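Local coordinates for 2-oxoglutarate (2OG) and Fe(II)-dependent oxygenase superfamily protein (Arabidopsis thaliana, PDB 6KWA) that probably catalyses the irreversible oxidation of the plant hormone indole-3-acetic acid to inactive 2-oxoindole-3-acetic acid, using 2-oxoglutarate and a metal centre, at residues 15-20 against 129-134; 40-44 against 111-115; 50-54 against 102-108. All coordinates share one frame. Residues are numbered along the deposited sequence.

From the N terminus, helix 12-25 supplies residues 15-20 of interaction 1, whose partner 129-134 lies 109 residues on, at the C-terminal end of helix 106-133. Within that loop, helix 38-51 gives residues 40-44 to interaction 2, which closes 67 residues later at 111-115; within that again, 50-54 meets 102-108 in interaction 3. The three closures are therefore concentric and none cross. All use helix 106-133, as a spine to which the N-terminal helices 12-25 and 38-51 are tied. Interactions 2 and 3 are neighbours, centres about 12 Å apart, and touch through Met-112 CE and Leu-51 CD1 at 3.7 Å; interactions 1 and 3, centres about 38 Å apart, lie on opposite sides of the chain's centre.

Interaction 1 of 3, residues 15-20 against 129-134; sequences LNQKIR and KLAESY
Residues 15-20 are helical throughout, and 129-134 include the last turn of helix 106-133. The short axes cross at -99°, 8.4 Å apart, with the closest CA atoms, those of Asn-16 and Ser-133, at 4.9 Å; this brings Asn-16 O to 3.2 Å from Ser-133 CB. Asn-16 (chi1 m) is satisfied on both amide atoms: ND2 donates to Glu-132 OE1 at 3.2 Å, while OD1 accepts from a water, 2.5 Å away, that accepts from Lys-129 NZ at 2.8 Å. A second water donates to Glu-132 O at 3.3 Å and accepts a weak bond from Asn-16 ND2 at 3.4 Å. Ser-133 (chi1 p) turns OG back to Leu-130 O, 2.9 Å. Arg-20, extended with chi1 to chi3 all t, donates from NH1 to Ser-133 O at 3.0 Å, and its CD lies over the Tyr-134 ring, 4.0 Å from the centroid, a CH-pi contact. Arg-20 NE is salt-bridged to Glu-24, whose carboxylate also hydrogen-bonds Tyr-134 OH. Ile-19 CG2 meets Leu-130 CD2 at 3.9 Å and Ile-19 CD1 meets Lys-129 CD at 3.5 Å. This is a near-perpendicular helix-helix crossing, bonded around a helix C-terminus, joining helix 12-25 to helix 106-133.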
loop_
_atom_site.group_PDB
_atom_site.type_symbol
_atom_site.label_atom_id
_atom_site.label_comp_id
_atom_site.label_asym_id
_atom_site.label_seq_id
_atom_site.Cartn_x
_atom_site.Cartn_y
_atom_site.Cartn_z
ATOM N N LEU A 15 -10.519 -19.010 -2.677
ATOM C CA LEU A 15 -9.908 -17.773 -2.201
ATOM C C LEU A 15 -8.741 -17.338 -3.083
ATOM O O LEU A 15 -8.700 -16.206 -3.561
ATOM C CB LEU A 15 -9.433 -17.953 -0.751
ATOM C CG LEU A 15 -8.749 -16.728 -0.165
ATOM C CD1 LEU A 15 -9.658 -15.563 -0.377
ATOM C CD2 LEU A 15 -8.481 -16.952 1.334
ATOM N N ASN A 16 -7.776 -18.226 -3.270
ATOM C CA ASN A 16 -6.622 -17.933 -4.123
ATOM C C ASN A 16 -7.009 -17.578 -5.547
ATOM O O ASN A 16 -6.397 -16.717 -6.166
ATOM C CB ASN A 16 -5.673 -19.121 -4.112
ATOM C CG ASN A 16 -5.043 -19.318 -2.760
ATOM O OD1 ASN A 16 -5.264 -18.507 -1.852
ATOM N ND2 ASN A 16 -4.338 -20.434 -2.576
ATOM N N GLN A 17 -8.017 -18.254 -6.083
ATOM C CA GLN A 17 -8.436 -17.952 -7.437
ATOM C C GLN A 17 -9.079 -16.573 -7.505
ATOM O O GLN A 17 -8.859 -15.823 -8.463
ATOM C CB GLN A 17 -9.389 -19.007 -7.955
ATOM C CG GLN A 17 -10.231 -18.501 -9.085
ATOM C CD GLN A 17 -10.731 -19.618 -9.930
ATOM O OE1 GLN A 17 -9.947 -20.458 -10.384
ATOM N NE2 GLN A 17 -12.045 -19.656 -10.151
ATOM N N LYS A 18 -9.894 -16.244 -6.509
ATOM C CA LYS A 18 -10.481 -14.907 -6.469
ATOM C C LYS A 18 -9.386 -13.855 -6.360
ATOM O O LYS A 18 -9.480 -12.814 -6.985
ATOM C CB LYS A 18 -11.477 -14.768 -5.304
ATOM C CG LYS A 18 -12.890 -15.236 -5.652
ATOM C CD LYS A 18 -13.753 -15.347 -4.397
ATOM C CE LYS A 18 -15.178 -15.758 -4.727
ATOM N NZ LYS A 18 -16.023 -15.789 -3.479
ATOM N N ILE A 19 -8.353 -14.109 -5.561
ATOM C CA ILE A 19 -7.274 -13.141 -5.453
ATOM C C ILE A 19 -6.591 -12.975 -6.815
ATOM O O ILE A 19 -6.423 -11.849 -7.329
ATOM C CB ILE A 19 -6.277 -13.553 -4.371
ATOM C CG1 ILE A 19 -6.895 -13.243 -3.004
ATOM C CG2 ILE A 19 -4.940 -12.794 -4.534
ATOM C CD1 ILE A 19 -6.253 -13.981 -1.815
ATOM N N ARG A 20 -6.237 -14.090 -7.420
ATOM C CA ARG A 20 -5.539 -14.060 -8.686
ATOM C C ARG A 20 -6.348 -13.322 -9.769
ATOM O O ARG A 20 -5.806 -12.516 -10.504
ATOM C CB ARG A 20 -5.259 -15.475 -9.149
ATOM C CG ARG A 20 -4.788 -15.556 -10.592
ATOM C CD ARG A 20 -4.392 -17.010 -10.930
ATOM N NE ARG A 20 -4.257 -17.200 -12.369
ATOM C CZ ARG A 20 -3.930 -18.355 -12.935
ATOM N NH1 ARG A 20 -3.723 -19.424 -12.187
ATOM N NH2 ARG A 20 -3.811 -18.442 -14.240
ATOM N N LYS A 129 -0.279 -16.186 -1.119
ATOM C CA LYS A 129 -1.505 -16.636 -1.768
ATOM C C LYS A 129 -1.455 -16.435 -3.293
ATOM O O LYS A 129 -2.004 -17.241 -4.042
ATOM C CB LYS A 129 -2.720 -15.928 -1.191
ATOM C CG LYS A 129 -3.089 -16.360 0.219
ATOM C CD LYS A 129 -4.409 -15.731 0.628
ATOM C CE LYS A 129 -4.677 -15.889 2.134
ATOM N NZ LYS A 129 -4.621 -17.289 2.528
ATOM N N LEU A 130 -0.844 -15.352 -3.757
ATOM C CA LEU A 130 -0.669 -15.142 -5.202
ATOM C C LEU A 130 0.200 -16.249 -5.808
ATOM O O LEU A 130 -0.073 -16.736 -6.891
ATOM C CB LEU A 130 -0.049 -13.790 -5.477
ATOM C CG LEU A 130 -1.038 -12.632 -5.511
ATOM C CD1 LEU A 130 -0.225 -11.369 -5.405
ATOM C CD2 LEU A 130 -1.823 -12.646 -6.822
ATOM N N ALA A 131 1.286 -16.610 -5.142
ATOM C CA ALA A 131 2.099 -17.718 -5.656
ATOM C C ALA A 131 1.270 -19.007 -5.662
ATOM O O ALA A 131 1.310 -19.800 -6.602
ATOM C CB ALA A 131 3.345 -17.894 -4.835
ATOM N N GLU A 132 0.483 -19.208 -4.617
ATOM C CA GLU A 132 -0.330 -20.414 -4.566
ATOM C C GLU A 132 -1.386 -20.468 -5.675
ATOM O O GLU A 132 -1.711 -21.538 -6.195
ATOM C CB GLU A 132 -0.995 -20.533 -3.191
ATOM C CG GLU A 132 0.017 -20.801 -2.039
ATOM C CD GLU A 132 -0.653 -20.846 -0.669
ATOM O OE1 GLU A 132 -1.865 -20.516 -0.555
ATOM O OE2 GLU A 132 0.022 -21.240 0.303
ATOM N N SER A 133 -1.938 -19.323 -6.047
ATOM C CA SER A 133 -2.978 -19.314 -7.058
ATOM C C SER A 133 -2.423 -19.673 -8.426
ATOM O O SER A 133 -3.169 -20.004 -9.345
ATOM C CB SER A 133 -3.643 -17.935 -7.114
ATOM O OG SER A 133 -2.787 -17.006 -7.750
ATOM N N TYR A 134 -1.114 -19.597 -8.579
ATOM C CA TYR A 134 -0.495 -20.016 -9.828
ATOM C C TYR A 134 0.103 -21.427 -9.754
ATOM O O TYR A 134 0.636 -21.927 -10.755
ATOM C CB TYR A 134 0.608 -19.017 -10.230
ATOM C CG TYR A 134 0.088 -17.696 -10.769
ATOM C CD1 TYR A 134 -0.511 -17.627 -12.010
ATOM C CD2 TYR A 134 0.191 -16.523 -10.020
ATOM C CE1 TYR A 134 -1.006 -16.411 -12.513
ATOM C CE2 TYR A 134 -0.309 -15.308 -10.499
ATOM C CZ TYR A 134 -0.903 -15.251 -11.742
ATOM O OH TYR A 134 -1.392 -14.052 -12.243
HETATM O O HOH W 1 -4.743 -22.358 -5.319
HETATM O O HOH W 2 -5.750 -18.908 0.606
#

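Interaction 2 of 3, residues 40-44 against 111-115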
loop_
_atom_site.group_PDB
_atom_site.type_symbol
_atom_site.label_atom_id
_atom_site.label_comp_id
_atom_site.label_asym_id
_atom_site.label_seq_id
_atom_site.Cartn_x
_atom_site.Cartn_y
_atom_site.Cartn_z
ATOM N N LEU A 40 -6.386 -1.520 16.765
ATOM C CA LEU A 40 -5.006 -1.208 16.395
ATOM C C LEU A 40 -4.965 -0.285 15.168
ATOM O O LEU A 40 -4.157 0.645 15.093
ATOM C CB LEU A 40 -4.227 -2.487 16.103
ATOM C CG LEU A 40 -2.801 -2.271 15.593
ATOM C CD1 LEU A 40 -1.999 -1.413 16.565
ATOM C CD2 LEU A 40 -2.120 -3.597 15.294
ATOM N N MET A 41 -5.840 -0.542 14.207
ATOM C CA MET A 41 -5.919 0.299 13.027
ATOM C C MET A 41 -6.374 1.705 13.416
ATOM O O MET A 41 -5.821 2.698 12.943
ATOM C CB MET A 41 -6.887 -0.312 12.013
ATOM C CG MET A 41 -6.310 -1.540 11.289
ATOM S SD MET A 41 -7.524 -2.330 10.218
ATOM C CE MET A 41 -8.132 -0.995 9.185
ATOM N N ALA A 42 -7.362 1.797 14.305
ATOM C CA ALA A 42 -7.866 3.112 14.700
ATOM C C ALA A 42 -6.806 3.833 15.500
ATOM O O ALA A 42 -6.602 5.038 15.340
ATOM C CB ALA A 42 -9.159 2.995 15.477
ATOM N N GLU A 43 -6.090 3.087 16.329
ATOM C CA GLU A 43 -5.024 3.672 17.135
ATOM C C GLU A 43 -3.887 4.147 16.231
ATOM O O GLU A 43 -3.181 5.135 16.537
ATOM C CB GLU A 43 -4.508 2.664 18.186
ATOM C CG GLU A 43 -5.444 2.632 19.391
ATOM C CD GLU A 43 -5.323 1.390 20.228
ATOM O OE1 GLU A 43 -4.406 0.572 19.994
ATOM O OE2 GLU A 43 -6.197 1.202 21.096
ATOM N N MET A 44 -3.666 3.422 15.140
ATOM C CA MET A 44 -2.635 3.838 14.204
ATOM C C MET A 44 -3.034 5.151 13.544
ATOM O O MET A 44 -2.213 6.063 13.432
ATOM C CB MET A 44 -2.357 2.756 13.156
ATOM C CG MET A 44 -1.206 3.116 12.212
ATOM S SD MET A 44 0.405 3.125 13.004
ATOM C CE MET A 44 1.053 4.708 12.504
ATOM N N ILE A 111 2.148 1.027 19.390
ATOM C CA ILE A 111 1.132 0.966 18.348
ATOM C C ILE A 111 1.769 0.728 16.979
ATOM O O ILE A 111 1.313 -0.100 16.191
ATOM C CB ILE A 111 0.291 2.241 18.336
ATOM C CG1 ILE A 111 -0.536 2.298 19.629
ATOM C CG2 ILE A 111 -0.600 2.294 17.082
ATOM C CD1 ILE A 111 -1.218 3.627 19.864
ATOM N N MET A 112 2.846 1.452 16.727
ATOM C CA MET A 112 3.556 1.393 15.475
ATOM C C MET A 112 4.187 0.013 15.278
ATOM O O MET A 112 4.146 -0.569 14.193
ATOM C CB MET A 112 4.638 2.472 15.457
ATOM C CG MET A 112 5.110 2.871 14.098
ATOM S SD MET A 112 4.321 4.398 13.610
ATOM C CE MET A 112 4.507 5.360 15.108
ATOM N N VAL A 113 4.774 -0.498 16.340
ATOM C CA VAL A 113 5.471 -1.772 16.299
ATOM C C VAL A 113 4.495 -2.907 16.009
ATOM O O VAL A 113 4.788 -3.805 15.214
ATOM C CB VAL A 113 6.239 -2.007 17.633
ATOM C CG1 VAL A 113 6.659 -3.487 17.816
ATOM C CG2 VAL A 113 7.436 -1.087 17.684
ATOM N N LYS A 114 3.322 -2.836 16.633
ATOM C CA LYS A 114 2.309 -3.863 16.471
ATOM C C LYS A 114 1.559 -3.709 15.118
ATOM O O LYS A 114 1.130 -4.705 14.526
ATOM C CB LYS A 114 1.350 -3.835 17.663
ATOM C CG LYS A 114 1.998 -4.302 18.980
ATOM C CD LYS A 114 3.048 -5.424 18.750
ATOM C CE LYS A 114 4.047 -5.574 19.935
ATOM N NZ LYS A 114 4.860 -6.833 19.918
ATOM N N TYR A 115 1.352 -2.473 14.665
ATOM C CA TYR A 115 0.788 -2.224 13.339
ATOM C C TYR A 115 1.711 -2.735 12.230
ATOM O O TYR A 115 1.268 -3.406 11.300
ATOM C CB TYR A 115 0.546 -0.740 13.122
ATOM C CG TYR A 115 -0.250 -0.438 11.880
ATOM C CD1 TYR A 115 -1.636 -0.393 11.924
ATOM C CD2 TYR A 115 0.378 -0.197 10.659
ATOM C CE1 TYR A 115 -2.379 -0.090 10.780
ATOM C CE2 TYR A 115 -0.351 0.089 9.526
ATOM C CZ TYR A 115 -1.720 0.144 9.592
ATOM O OH TYR A 115 -2.440 0.431 8.466
#
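This contact is an apolar helix-helix interface with a Met-aromatic pair, Met-44 on Tyr-115, at its heart; it sets helix 38-51 across the long helix 106-133 beside the core beta-sheet of the double-stranded beta-helix fold. The short segments run obliquely antiparallel, at 130° between their N-to-C directions, with axes 9.7 Å apart. The register agrees: CA of Leu-40 is 6.6 Å from CA of Tyr-115, and CA of Met-44 is 6.3 Å from CA of Ile-111. Met-44 (chi1 t, chi2 p) lays its side chain over one face of the Tyr-115 ring, with CG 3.6 Å from the centroid and 13° off the normal, a CH-pi contact, and SD at 4.2 Å and 27°. Its CE continues to Met-112 SD, 3.5 Å away. Met-41 CA lies at the ring edge, 4.2 Å from Tyr-115 CE1. Leu-40 reaches the facing backbone, CD2 to Lys-114 O at 3.5 Å and CD1 to Ile-111 O at 3.6 Å. Glu-43 CB meets Ile-111 CD1 at 3.8 Å. Phe-149 and Ile-241, on sheet strands, touch both Met-44 and Tyr-115. The Tyr-115 side chain is about 9 Å from that of Ser-240, which binds 2-oxoglutarate in another structure of this protein; the interface is near the cosubstrate site. No hydrogen bond joins the two segments; their cohesion rests on dispersion and sulfur-aromatic contact, whereas Tyr-115 OH hydrogen-bonds Gln-179 OE1 and Gln-179 NE2 donates to Met-41 O, linking both helices to strand 175-179.

Interaction 3 of 3, residues 50-54 against 102-108; sequences DLFQR and LEASADQ
A largely polar contact, organised around the guanidinium of Arg-54, joins the C-terminal end of helix 38-51 and the turn there to the connection between helices 92-101 and 106-133 and the first turn of the latter. Leu-51 to Arg-54 form a type I beta turn, with Arg-54 N bonded to Leu-51 O at 3.0 Å. On the other segment, Glu-103 has positive phi (53°) and closes helix 92-101 in a Schellman motif; Ser-105 is the N-cap of the next helix. There Gln-108 N donates to Ser-105 OG at 3.1 Å and Ser-105 N to Gln-108 OE1 at 2.9 Å, a capping box. Arg-54 (chi1 m, chi2 m, chi3 t) reaches in between: NH2 donates to Glu-103 O at 2.4 Å, very short, and to Gln-108 OE1 at 3.1 Å, while NE has weak bonds to Leu-102 O at 2.6 Å and Glu-103 O at 3.3 Å. Its NH1 forms a salt bridge with Asp-50 OD2 at 2.9 Å, and the same oxygen accepts from Gln-108 NE2 at 2.9 Å. Leu-51 CD2 also packs on Leu-102 CB at 4.2 Å; their CA atoms, the nearest pair, are 6.9 Å apart. The Glu-103 carboxylate turns instead to Arg-61. One hydrogen-bond network centred on Arg-54, its charge balanced within its own segment by Asp-50, thus links the end of one helix to the start of the next.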
loop_
_atom_site.group_PDB
_atom_site.type_symbol
_atom_site.label_atom_id
_atom_site.label_comp_id
_atom_site.label_asym_id
_atom_site.label_seq_id
_atom_site.Cartn_x
_atom_site.Cartn_y
_atom_site.Cartn_z
ATOM N N ASP A 50 -1.549 12.596 14.999
ATOM C CA ASP A 50 -0.684 13.212 15.983
ATOM C C ASP A 50 0.766 13.394 15.494
ATOM O O ASP A 50 1.396 14.419 15.778
ATOM C CB ASP A 50 -0.669 12.403 17.275
ATOM C CG ASP A 50 -0.171 13.228 18.451
ATOM O OD1 ASP A 50 -0.811 14.266 18.723
ATOM O OD2 ASP A 50 0.862 12.885 19.072
ATOM N N LEU A 51 1.324 12.394 14.808
ATOM C CA LEU A 51 2.694 12.548 14.317
ATOM C C LEU A 51 2.783 13.743 13.366
ATOM O O LEU A 51 3.774 14.476 13.388
ATOM C CB LEU A 51 3.196 11.268 13.633
ATOM C CG LEU A 51 3.370 10.101 14.602
ATOM C CD1 LEU A 51 3.954 8.858 13.952
ATOM C CD2 LEU A 51 4.238 10.528 15.797
ATOM N N PHE A 52 1.736 13.979 12.570
ATOM C CA PHE A 52 1.771 15.094 11.618
ATOM C C PHE A 52 1.661 16.475 12.277
ATOM O O PHE A 52 1.928 17.494 11.640
ATOM C CB PHE A 52 0.659 14.953 10.582
ATOM C CG PHE A 52 1.023 14.075 9.419
ATOM C CD1 PHE A 52 2.087 14.421 8.584
ATOM C CD2 PHE A 52 0.317 12.909 9.155
ATOM C CE1 PHE A 52 2.436 13.623 7.495
ATOM C CE2 PHE A 52 0.659 12.109 8.063
ATOM C CZ PHE A 52 1.717 12.470 7.232
ATOM N N GLN A 53 1.276 16.507 13.546
ATOM C CA GLN A 53 1.229 17.761 14.280
ATOM C C GLN A 53 2.531 18.025 15.012
ATOM O O GLN A 53 2.659 19.027 15.701
ATOM C CB GLN A 53 0.026 17.772 15.216
ATOM C CG GLN A 53 -1.192 18.224 14.437
ATOM C CD GLN A 53 -2.495 17.813 15.044
ATOM O OE1 GLN A 53 -2.539 17.255 16.138
ATOM N NE2 GLN A 53 -3.574 18.016 14.298
ATOM N N ARG A 54 3.507 17.136 14.842
ATOM C CA ARG A 54 4.821 17.343 15.449
ATOM C C ARG A 54 5.435 18.612 14.855
ATOM O O ARG A 54 5.083 19.004 13.732
ATOM C CB ARG A 54 5.750 16.151 15.193
ATOM C CG ARG A 54 5.496 14.925 16.061
ATOM C CD ARG A 54 5.810 15.169 17.529
ATOM N NE ARG A 54 5.909 13.915 18.278
ATOM C CZ ARG A 54 4.862 13.262 18.778
ATOM N NH1 ARG A 54 3.643 13.747 18.625
ATOM N NH2 ARG A 54 5.037 12.133 19.458
ATOM N N LEU A 102 10.625 10.900 15.469
ATOM C CA LEU A 102 9.379 11.660 15.558
ATOM C C LEU A 102 8.934 11.894 16.991
ATOM O O LEU A 102 7.834 12.434 17.229
ATOM C CB LEU A 102 8.270 10.944 14.798
ATOM C CG LEU A 102 8.116 11.247 13.318
ATOM C CD1 LEU A 102 7.860 12.720 13.063
ATOM C CD2 LEU A 102 9.339 10.778 12.586
ATOM N N GLU A 103 9.789 11.480 17.929
ATOM C CA GLU A 103 9.519 11.607 19.358
ATOM C C GLU A 103 8.172 10.998 19.646
ATOM O O GLU A 103 7.275 11.634 20.217
ATOM C CB GLU A 103 9.557 13.059 19.811
ATOM C CG GLU A 103 10.889 13.692 19.492
ATOM C CD GLU A 103 10.921 15.183 19.770
ATOM O OE1 GLU A 103 9.844 15.774 20.042
ATOM O OE2 GLU A 103 12.031 15.757 19.684
ATOM N N ALA A 104 8.024 9.757 19.211
ATOM C CA ALA A 104 6.816 9.031 19.498
ATOM C C ALA A 104 6.757 8.823 21.004
ATOM O O ALA A 104 7.769 8.557 21.656
ATOM C CB ALA A 104 6.788 7.691 18.755
ATOM N N SER A 105 5.569 8.974 21.560
ATOM C CA SER A 105 5.352 8.581 22.918
ATOM C C SER A 105 5.567 7.071 23.036
ATOM O O SER A 105 5.691 6.371 22.024
ATOM C CB SER A 105 3.944 8.977 23.328
ATOM O OG SER A 105 2.990 8.103 22.752
ATOM N N ALA A 106 5.594 6.566 24.266
ATOM C CA ALA A 106 5.755 5.139 24.523
ATOM C C ALA A 106 4.629 4.327 23.876
ATOM O O ALA A 106 4.871 3.291 23.273
ATOM C CB ALA A 106 5.814 4.864 26.047
ATOM N N ASP A 107 3.398 4.774 24.099
ATOM C CA ASP A 107 2.203 4.151 23.557
ATOM C C ASP A 107 2.247 4.132 22.046
ATOM O O ASP A 107 1.911 3.132 21.419
ATOM C CB ASP A 107 0.946 4.908 23.997
ATOM C CG ASP A 107 0.450 4.487 25.369
ATOM O OD1 ASP A 107 1.149 3.713 26.070
ATOM O OD2 ASP A 107 -0.657 4.937 25.744
ATOM N N GLN A 108 2.651 5.265 21.480
ATOM C CA GLN A 108 2.696 5.427 20.038
ATOM C C GLN A 108 3.737 4.512 19.439
ATOM O O GLN A 108 3.565 3.983 18.333
ATOM C CB GLN A 108 3.013 6.856 19.679
ATOM C CG GLN A 108 1.810 7.748 19.690
ATOM C CD GLN A 108 2.173 9.209 19.722
ATOM O OE1 GLN A 108 3.357 9.575 19.742
ATOM N NE2 GLN A 108 1.162 10.054 19.639
#